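Local coordinates for D-3-phosphoglycerate dehydrogenase-related protein (Vibrio cholerae, PDB 4S1V) that probably oxidises D-3-phosphoglycerate with a nicotinamide cofactor, as a member of the D-isomer-specific 2-hydroxyacid dehydrogenase family, at residues 206-211 against 234-239; 260-265 against 283-288. One frame throughout, in Å; residues are numbered along the deposited sequence.

Contact 1. Residues 206-211 against 234-239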
# COMPACT_ATOMS: atom_id res chain seq x y z
N LEU C 206 8.38 -0.22 -26.09
CA LEU C 206 9.47 0.41 -26.83
C LEU C 206 10.79 0.26 -26.07
O LEU C 206 10.92 0.74 -24.93
CB LEU C 206 9.14 1.89 -27.05
CG LEU C 206 9.95 2.70 -28.05
CD1 LEU C 206 9.12 3.90 -28.51
CD2 LEU C 206 11.26 3.18 -27.45
N SER C 207 11.76 -0.40 -26.70
CA SER C 207 13.04 -0.71 -26.05
C SER C 207 14.23 -0.10 -26.80
O SER C 207 14.35 -0.24 -28.02
CB SER C 207 13.22 -2.22 -25.92
OG SER C 207 14.20 -2.52 -24.95
N LEU C 208 15.10 0.59 -26.05
CA LEU C 208 16.30 1.20 -26.63
C LEU C 208 17.50 0.28 -26.58
O LEU C 208 17.85 -0.25 -25.51
CB LEU C 208 16.65 2.50 -25.89
CG LEU C 208 15.59 3.62 -25.80
CD1 LEU C 208 16.18 4.83 -25.10
CD2 LEU C 208 15.07 4.00 -27.18
N HIS C 209 18.14 0.09 -27.74
CA HIS C 209 19.40 -0.66 -27.81
C HIS C 209 20.39 0.08 -28.66
O HIS C 209 20.67 -0.31 -29.79
CB HIS C 209 19.15 -2.09 -28.26
CG HIS C 209 18.15 -2.81 -27.39
ND1 HIS C 209 18.50 -3.42 -26.24
CD2 HIS C 209 16.77 -2.94 -27.50
CE1 HIS C 209 17.40 -3.93 -25.66
NE2 HIS C 209 16.34 -3.64 -26.43
N LEU C 210 20.92 1.17 -28.10
CA LEU C 210 21.89 2.03 -28.78
C LEU C 210 23.09 2.24 -27.89
O LEU C 210 22.96 2.25 -26.66
CB LEU C 210 21.29 3.40 -29.07
CG LEU C 210 20.09 3.50 -30.00
CD1 LEU C 210 19.66 4.96 -30.12
CD2 LEU C 210 20.43 2.91 -31.36
N ARG C 211 24.25 2.43 -28.51
CA ARG C 211 25.43 2.92 -27.81
C ARG C 211 25.29 4.42 -27.62
O ARG C 211 24.73 5.11 -28.47
CB ARG C 211 26.70 2.63 -28.62
CG ARG C 211 27.15 1.18 -28.61
CD ARG C 211 28.66 1.06 -28.84
NE ARG C 211 29.07 1.63 -30.13
CZ ARG C 211 29.10 0.96 -31.28
NH1 ARG C 211 28.75 -0.32 -31.32
NH2 ARG C 211 29.49 1.57 -32.39
N PHE C 234 7.85 1.94 -21.76
CA PHE C 234 9.14 2.40 -22.26
C PHE C 234 10.27 1.69 -21.53
O PHE C 234 10.29 1.63 -20.31
CB PHE C 234 9.26 3.91 -22.08
CG PHE C 234 10.56 4.47 -22.53
CD1 PHE C 234 10.77 4.78 -23.87
CD2 PHE C 234 11.59 4.70 -21.62
CE1 PHE C 234 11.98 5.31 -24.30
CE2 PHE C 234 12.81 5.22 -22.05
CZ PHE C 234 13.00 5.53 -23.39
N VAL C 235 11.21 1.16 -22.29
CA VAL C 235 12.28 0.35 -21.71
C VAL C 235 13.65 0.90 -22.09
O VAL C 235 13.95 1.08 -23.27
CB VAL C 235 12.19 -1.13 -22.15
CG1 VAL C 235 13.17 -1.99 -21.36
CG2 VAL C 235 10.77 -1.66 -21.96
N ASN C 236 14.48 1.16 -21.09
CA ASN C 236 15.86 1.56 -21.35
C ASN C 236 16.86 0.70 -20.58
O ASN C 236 17.04 0.87 -19.37
CB ASN C 236 16.06 3.04 -21.03
CG ASN C 236 17.34 3.62 -21.64
OD1 ASN C 236 18.11 2.93 -22.32
ND2 ASN C 236 17.55 4.91 -21.40
N THR C 237 17.50 -0.24 -21.30
CA THR C 237 18.62 -1.03 -20.75
C THR C 237 19.93 -0.64 -21.45
O THR C 237 20.90 -1.41 -21.47
CB THR C 237 18.40 -2.55 -20.91
OG1 THR C 237 18.17 -2.85 -22.29
CG2 THR C 237 17.21 -3.02 -20.08
N SER C 238 19.94 0.55 -22.03
CA SER C 238 21.13 1.05 -22.70
C SER C 238 21.90 2.09 -21.90
O SER C 238 22.86 1.75 -21.20
CB SER C 238 20.77 1.61 -24.08
OG SER C 238 20.45 0.54 -24.96
N ARG C 239 21.49 3.35 -22.01
CA ARG C 239 22.10 4.44 -21.26
C ARG C 239 21.05 5.51 -21.08
O ARG C 239 20.34 5.85 -22.02
CB ARG C 239 23.37 5.03 -21.92
CG ARG C 239 24.57 4.08 -22.00
CD ARG C 239 25.17 3.79 -20.62
NE ARG C 239 26.39 2.97 -20.70
CZ ARG C 239 26.42 1.64 -20.62
NH1 ARG C 239 25.32 0.93 -20.44
NH2 ARG C 239 27.59 1.00 -20.70
O HOH W 1 16.35 -1.30 -23.62
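The phenyl ring of Phe234 receives two leucine methyls, both at a slant: CZ lies 3.7 Å from Leu208 CD1 and CE1 3.9 Å from Leu206 CD2. The imidazole of His209 carries water 1 over one face, displaced toward the rim, and its CE1 meets Thr237 OG1 obliquely at 3.6 Å. Between these rings run two neighbouring parallel strands of the Rossmann-type NAD-binding domain, joined in a beta-alpha-beta unit through helix 222-226 and inclined to each other by only 15°. Val235 sits at the centre of the pairing, its N giving to Leu206 O at 2.7 Å and its O taking from Leu208 N at 3.0 Å. Leu206, Leu208 and Phe234 make an apolar layer on one face of the sheet; Leu208 turns its CG anti to the carbonyl carbon (chi1 -57°), which brings CD1 to the end of the phenyl ring and the amide of Asn236. Ser207 and Val235 line the other face, beneath helix 104-119.

Past the strand ends, polar groups replace main-chain pairing. Water 1 ties the two segments, donating to Leu208 O, accepting from Thr237 N and also bonding to Ser207 OG. Asn236 OD1 closes an Asx turn by accepting from Ser238 N at 3.0 Å, while its ND2 is held by Arg239 O. Arg239 NH1 in turn bonds to Ser238 O, and its NH2 forms a salt bridge with Glu56. The turn presents Ser238 to segment 206-211, where its hydroxyl acts both ways: OG accepts from Leu210 N at 3.2 Å and donates to Leu208 O at 2.8 Å, reaching that oxygen from 55° above the carbonyl plane.

Contact 2. Residues 260-265 against 283-288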
# COMPACT_ATOMS: atom_id res chain seq x y z
N ALA C 260 7.23 2.36 -17.32
CA ALA C 260 8.61 2.36 -17.77
C ALA C 260 9.38 1.28 -17.02
O ALA C 260 8.97 0.86 -15.94
CB ALA C 260 9.25 3.73 -17.60
N ALA C 261 10.47 0.82 -17.63
CA ALA C 261 11.39 -0.08 -16.97
C ALA C 261 12.80 0.36 -17.36
O ALA C 261 13.09 0.52 -18.55
CB ALA C 261 11.13 -1.52 -17.41
N VAL C 262 13.65 0.59 -16.37
CA VAL C 262 15.03 1.04 -16.61
C VAL C 262 16.07 0.23 -15.84
O VAL C 262 15.82 -0.22 -14.72
CB VAL C 262 15.22 2.56 -16.35
CG1 VAL C 262 14.47 3.38 -17.38
CG2 VAL C 262 14.79 2.94 -14.94
N ASP C 263 17.23 0.03 -16.46
CA ASP C 263 18.35 -0.68 -15.86
C ASP C 263 19.47 0.30 -15.58
O ASP C 263 20.45 -0.02 -14.90
CB ASP C 263 18.84 -1.77 -16.83
CG ASP C 263 19.69 -2.84 -16.15
OD1 ASP C 263 19.35 -3.24 -15.02
OD2 ASP C 263 20.69 -3.30 -16.75
N VAL C 264 19.32 1.51 -16.12
CA VAL C 264 20.40 2.46 -16.26
C VAL C 264 19.95 3.88 -15.88
O VAL C 264 18.76 4.21 -15.99
CB VAL C 264 20.98 2.44 -17.69
CG1 VAL C 264 21.72 1.13 -17.95
CG2 VAL C 264 19.88 2.64 -18.72
N TYR C 265 20.90 4.70 -15.42
CA TYR C 265 20.60 6.00 -14.81
C TYR C 265 21.72 7.00 -15.11
O TYR C 265 22.85 6.60 -15.43
CB TYR C 265 20.42 5.86 -13.29
CG TYR C 265 19.53 4.69 -12.90
CD1 TYR C 265 20.06 3.42 -12.74
CD2 TYR C 265 18.14 4.85 -12.73
CE1 TYR C 265 19.27 2.34 -12.41
CE2 TYR C 265 17.34 3.78 -12.39
CZ TYR C 265 17.91 2.53 -12.24
OH TYR C 265 17.14 1.45 -11.91
N VAL C 283 7.32 2.99 -12.59
CA VAL C 283 8.63 2.74 -13.20
C VAL C 283 9.33 1.60 -12.46
O VAL C 283 9.56 1.67 -11.25
CB VAL C 283 9.54 4.00 -13.19
CG1 VAL C 283 10.92 3.68 -13.76
CG2 VAL C 283 8.89 5.13 -13.97
N LEU C 284 9.65 0.54 -13.20
CA LEU C 284 10.45 -0.53 -12.66
C LEU C 284 11.91 -0.11 -12.77
O LEU C 284 12.39 0.23 -13.85
CB LEU C 284 10.17 -1.85 -13.40
CG LEU C 284 10.82 -3.14 -12.88
CD1 LEU C 284 9.97 -4.36 -13.21
CD2 LEU C 284 12.24 -3.33 -13.39
N CYS C 285 12.61 -0.11 -11.63
CA CYS C 285 14.02 0.31 -11.57
C CYS C 285 14.91 -0.85 -11.11
O CYS C 285 14.75 -1.36 -10.00
CB CYS C 285 14.19 1.49 -10.60
SG CYS C 285 13.33 3.01 -11.04
N ALA C 286 15.83 -1.26 -11.98
CA ALA C 286 16.80 -2.31 -11.65
C ALA C 286 18.20 -1.71 -11.59
O ALA C 286 18.49 -0.75 -12.33
CB ALA C 286 16.73 -3.44 -12.66
N PRO C 287 19.09 -2.27 -10.74
CA PRO C 287 20.43 -1.71 -10.52
C PRO C 287 21.52 -2.14 -11.53
O PRO C 287 22.47 -2.85 -11.17
CB PRO C 287 20.77 -2.19 -9.11
CG PRO C 287 20.07 -3.51 -9.00
CD PRO C 287 18.82 -3.39 -9.83
N HIS C 288 21.38 -1.69 -12.77
CA HIS C 288 22.28 -2.03 -13.87
C HIS C 288 22.67 -3.49 -13.90
O HIS C 288 23.84 -3.84 -13.84
CB HIS C 288 23.49 -1.10 -13.93
CG HIS C 288 24.07 -0.93 -15.32
ND1 HIS C 288 24.75 0.16 -15.70
CD2 HIS C 288 24.03 -1.77 -16.44
CE1 HIS C 288 25.14 0.03 -16.98
NE2 HIS C 288 24.70 -1.15 -17.44
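Ala260 and Val283 begin the close-packed half of this contact: Ala260 CB lies 3.9 Å from Val283 CG2 on the face of the sheet that lies under helix 247-254. Here strand 283-285 forms the last strand, within this chain, of the parallel Rossmann-type sheet. Straight backbone bonds hold it, among them Val262 N to Leu284 O at 2.8 Å and, just beyond the strand, Ala286 N to Val262 O at 2.9 Å with 173° at the hydrogen. On the other face the small Ala261 meets Leu284 CB.

Beyond the strands the backbone pairing is looser, although no part opens to solvent: His288 N reaches Asp263 O only through a weak, bent bond, and a second subunit packs against Tyr265, Cys285, Pro287 and His288. Side chains take over. The Tyr265 hydroxyl donates to Ala286 O at 2.6 Å, with that oxygen in the plane of the ring at its edge. Val264 CG1 stands 3.7 Å from the centroid of the His288 ring in a CH-pi contact, 10° off the normal.

In Asp263, CG anti to the backbone N (chi1 -162°) carries the carboxylate across to His288, OD1 3.4 Å from its CA; the carboxylate oxygens accept from Leu289 N and Gly290 N. This chemistry implies that Asp263 fixes the chain around His288, while Val264, the edge-to-face ring of Tyr291 and the hydrogen bond between ND1 and Glu268 would hold its ring, consistent with the family's active-site His-Glu pair.

Contacts 1 and 2 are both buried and belong to one parallel sheet, where strands 233-236 and 259-262 are neighbours: Phe234 O and Ala261 N lie 2.8 Å apart, a probable hydrogen bond. Contact 1 occupies the middle of the sheet and stays within one chain, whereas contact 2 lies at its edge within this chain and meets a second subunit. Their strand halves follow the same parallel pattern, but their loops differ. A water and a serine hydroxyl bridge those of contact 1; a tyrosine hydroxyl, a carboxylate and ring packing order those of contact 2. The loops converge where Arg239 touches His288, consistent with the active-site arginine and histidine of this family.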